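Putative polyketide cyclase (Acidithiobacillus ferrooxidans, PDB 3F9S) is of unknown function but belongs to the SnoaL-like polyketide cyclase family, and may act as a lyase or cyclase. Local coordinates at residues Glu18-Gly23 / Gln70-Gln75. Numbering follows the deposited sequence.
Sequences EVWSEG and QCFDIQ
Ser21, in the last turn of helix 8-21, meets the start of strand 71-80, with its CA 4.2 Å from Cys71 CA. The turn at 18-21 is of the wider pi type. Ser21 OG accepts a hydrogen bond from the backbone N of Phe72 (2.9 Å, N-H...O 163°). The hydroxyl lies anti to the carbonyl carbon of its own residue (chi1 -62°), which turns it to the strand. A water also bridges Ser21 OG to Phe72 O, at 2.6 Å from the hydroxyl, so both polar backbone atoms of Phe72 are tied to this serine. An alanine here would probably leave Phe72 N without this acceptor and the water without one of its mates. Ser21 OG also sits at the edge of the Phe72 ring, near its plane. Trp20 and Phe72 lie side by side and point the same way. Trp20 CB touches Phe72 CE1 at 3.6 Å, and the five-membered ring of Trp20 turns an edge toward the Phe72 face in an offset edge-to-face pair, planes at 77°. Trp90 and Trp88 of strand 83-93 add further edge-to-face contacts to Phe72. Trp20 NE1 bonds to Tyr56 OH. Gln70 CG lies 3.7 Å from Trp20 O, while its NE2 donates to Phe67 O and its OE1 accepts from Trp90 NE1. The contact joins helix 8-21 to strand 71-80, at one end of the sheet within this chain, the helix-on-sheet packing of the NTF2-like fold.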
ATOM      1  N   GLU A  18      -5.520  19.445  -4.823  1.00 26.49           N
ATOM      2  CA  GLU A  18      -5.896  20.104  -6.075  1.00 26.92           C
ATOM      3  C   GLU A  18      -6.197  19.176  -7.223  1.00 26.28           C
ATOM      4  O   GLU A  18      -7.244  19.288  -7.869  1.00 26.03           O
ATOM      5  CB  GLU A  18      -4.810  21.088  -6.499  1.00 27.23           C
ATOM      6  CG  GLU A  18      -4.674  22.258  -5.574  1.00 31.14           C
ATOM      7  CD  GLU A  18      -3.584  23.233  -5.978  1.00 31.30           C
ATOM      8  OE1 GLU A  18      -2.765  22.937  -6.874  1.00 33.39           O
ATOM      9  OE2 GLU A  18      -3.546  24.320  -5.361  1.00 43.81           O
ATOM     10  N   VAL A  19      -5.265  18.274  -7.488  1.00 25.29           N
ATOM     11  CA  VAL A  19      -5.414  17.381  -8.629  1.00 26.23           C
ATOM     12  C   VAL A  19      -6.381  16.240  -8.349  1.00 25.53           C
ATOM     13  O   VAL A  19      -7.328  16.042  -9.100  1.00 26.60           O
ATOM     14  CB  VAL A  19      -4.066  16.808  -9.085  1.00 26.31           C
ATOM     15  CG1 VAL A  19      -4.256  15.779 -10.220  1.00 24.81           C
ATOM     16  CG2 VAL A  19      -3.141  17.935  -9.515  1.00 25.92           C
ATOM     17  N   TRP A  20      -6.160  15.535  -7.249  1.00 25.17           N
ATOM     18  CA  TRP A  20      -6.867  14.286  -6.998  1.00 26.43           C
ATOM     19  C   TRP A  20      -8.165  14.378  -6.264  1.00 27.57           C
ATOM     20  O   TRP A  20      -9.066  13.587  -6.542  1.00 29.27           O
ATOM     21  CB  TRP A  20      -5.921  13.293  -6.333  1.00 25.86           C
ATOM     22  CG  TRP A  20      -4.965  12.839  -7.347  1.00 23.67           C
ATOM     23  CD1 TRP A  20      -3.723  13.328  -7.572  1.00 26.69           C
ATOM     24  CD2 TRP A  20      -5.235  11.899  -8.395  1.00 24.22           C
ATOM     25  NE1 TRP A  20      -3.173  12.710  -8.663  1.00 26.13           N
ATOM     26  CE2 TRP A  20      -4.078  11.828  -9.192  1.00 25.24           C
ATOM     27  CE3 TRP A  20      -6.332  11.084  -8.713  1.00 26.08           C
ATOM     28  CZ2 TRP A  20      -3.975  10.967 -10.293  1.00 27.19           C
ATOM     29  CZ3 TRP A  20      -6.245  10.249  -9.821  1.00 27.19           C
ATOM     30  CH2 TRP A  20      -5.067  10.198 -10.598  1.00 27.64           C
ATOM     31  N   SER A  21      -8.242  15.271  -5.288  1.00 27.77           N
ATOM     32  CA  SER A  21      -9.472  15.445  -4.536  1.00 27.31           C
ATOM     33  C   SER A  21     -10.398  16.450  -5.198  1.00 27.26           C
ATOM     34  O   SER A  21     -11.604  16.255  -5.149  1.00 27.50           O
ATOM     35  CB  SER A  21      -9.194  15.842  -3.091  1.00 27.81           C
ATOM     36  OG  SER A  21      -8.469  14.822  -2.426  1.00 25.45           O
ATOM     37  N   GLU A  22      -9.852  17.501  -5.816  1.00 25.84           N
ATOM     38  CA  GLU A  22     -10.656  18.563  -6.433  1.00 27.66           C
ATOM     39  C   GLU A  22     -10.760  18.472  -7.943  1.00 27.18           C
ATOM     40  O   GLU A  22     -11.588  19.160  -8.526  1.00 26.48           O
ATOM     41  CB  GLU A  22     -10.126  19.928  -6.022  1.00 27.85           C
ATOM     42  CG  GLU A  22     -10.269  20.195  -4.529  1.00 28.34           C
ATOM     43  CD  GLU A  22      -9.471  21.385  -4.045  1.00 31.29           C
ATOM     44  OE1 GLU A  22      -8.835  22.104  -4.845  1.00 39.23           O
ATOM     45  OE2 GLU A  22      -9.475  21.599  -2.820  1.00 39.74           O
ATOM     46  N   GLY A  23      -9.960  17.620  -8.571  1.00 27.15           N
ATOM     47  CA  GLY A  23     -10.024  17.429 -10.012  1.00 26.26           C
ATOM     48  C   GLY A  23      -9.509  18.585 -10.834  1.00 26.06           C
ATOM     49  O   GLY A  23      -9.941  18.757 -11.979  1.00 26.01           O
ATOM     50  N   GLN A  70     -14.426  11.915  -5.747  1.00 27.17           N
ATOM     51  CA  GLN A  70     -13.473  11.255  -4.875  1.00 27.34           C
ATOM     52  C   GLN A  70     -12.621  12.244  -4.109  1.00 28.06           C
ATOM     53  O   GLN A  70     -12.278  13.306  -4.622  1.00 28.59           O
ATOM     54  CB  GLN A  70     -12.570  10.284  -5.637  1.00 27.24           C
ATOM     55  CG  GLN A  70     -11.599  10.903  -6.614  1.00 28.78           C
ATOM     56  CD  GLN A  70     -10.908   9.856  -7.450  1.00 27.95           C
ATOM     57  OE1 GLN A  70      -9.835   9.393  -7.089  1.00 30.56           O
ATOM     58  NE2 GLN A  70     -11.550   9.423  -8.519  1.00 27.69           N
ATOM     59  N   CYS A  71     -12.282  11.875  -2.876  1.00 27.97           N
ATOM     60  CA  CYS A  71     -11.518  12.743  -2.018  1.00 27.10           C
ATOM     61  C   CYS A  71     -10.516  11.887  -1.282  1.00 25.24           C
ATOM     62  O   CYS A  71     -10.881  10.867  -0.722  1.00 24.41           O
ATOM     63  CB  CYS A  71     -12.424  13.458  -1.016  1.00 27.96           C
ATOM     64  SG  CYS A  71     -11.511  14.745  -0.170  1.00 34.35           S
ATOM     65  N   PHE A  72      -9.264  12.309  -1.327  1.00 26.47           N
ATOM     66  CA  PHE A  72      -8.168  11.653  -0.622  1.00 26.71           C
ATOM     67  C   PHE A  72      -7.983  12.379   0.692  1.00 27.71           C
ATOM     68  O   PHE A  72      -8.032  13.605   0.738  1.00 30.00           O
ATOM     69  CB  PHE A  72      -6.891  11.722  -1.420  1.00 27.77           C
ATOM     70  CG  PHE A  72      -6.915  10.854  -2.624  1.00 26.75           C
ATOM     71  CD1 PHE A  72      -7.614  11.253  -3.762  1.00 29.79           C
ATOM     72  CD2 PHE A  72      -6.268   9.631  -2.623  1.00 29.59           C
ATOM     73  CE1 PHE A  72      -7.649  10.438  -4.890  1.00 25.28           C
ATOM     74  CE2 PHE A  72      -6.290   8.815  -3.742  1.00 30.43           C
ATOM     75  CZ  PHE A  72      -6.963   9.225  -4.887  1.00 25.89           C
ATOM     76  N   ASP A  73      -7.776  11.601   1.745  1.00 27.60           N
ATOM     77  CA  ASP A  73      -7.620  12.092   3.094  1.00 27.07           C
ATOM     78  C   ASP A  73      -6.297  11.520   3.557  1.00 25.56           C
ATOM     79  O   ASP A  73      -6.224  10.367   3.968  1.00 27.04           O
ATOM     80  CB  ASP A  73      -8.818  11.600   3.915  1.00 28.28           C
ATOM     81  CG  ASP A  73      -8.715  11.918   5.388  1.00 32.35           C
ATOM     82  OD1 ASP A  73      -7.793  12.645   5.819  1.00 36.19           O
ATOM     83  OD2 ASP A  73      -9.588  11.400   6.110  1.00 38.75           O
ATOM     84  N   ILE A  74      -5.265  12.361   3.511  1.00 24.19           N
ATOM     85  CA  ILE A  74      -3.912  11.937   3.813  1.00 23.97           C
ATOM     86  C   ILE A  74      -3.878  11.615   5.292  1.00 23.93           C
ATOM     87  O   ILE A  74      -4.371  12.387   6.116  1.00 25.31           O
ATOM     88  CB  ILE A  74      -2.876  13.019   3.464  1.00 24.81           C
ATOM     89  CG1 ILE A  74      -2.866  13.292   1.960  1.00 26.43           C
ATOM     90  CG2 ILE A  74      -1.464  12.595   3.898  1.00 24.50           C
ATOM     91  CD1 ILE A  74      -1.980  14.443   1.571  1.00 25.49           C
ATOM     92  N   GLN A  75      -3.337  10.448   5.591  1.00 23.43           N
ATOM     93  CA  GLN A  75      -3.177   9.970   6.947  1.00 23.12           C
ATOM     94  C   GLN A  75      -1.778  10.234   7.435  1.00 24.60           C
ATOM     95  O   GLN A  75      -1.605  10.728   8.537  1.00 29.39           O
ATOM     96  CB  GLN A  75      -3.491   8.486   7.032  1.00 23.77           C
ATOM     97  CG  GLN A  75      -4.909   8.181   6.611  1.00 22.08           C
ATOM     98  CD  GLN A  75      -5.926   8.917   7.425  1.00 27.06           C
ATOM     99  OE1 GLN A  75      -6.560   9.866   6.947  1.00 28.22           O
ATOM    100  NE2 GLN A  75      -6.041   8.541   8.678  1.00 22.73           N
TER
HETATM  101  O   HOH W   1      -6.909  15.761  -0.565  1.00 22.48           O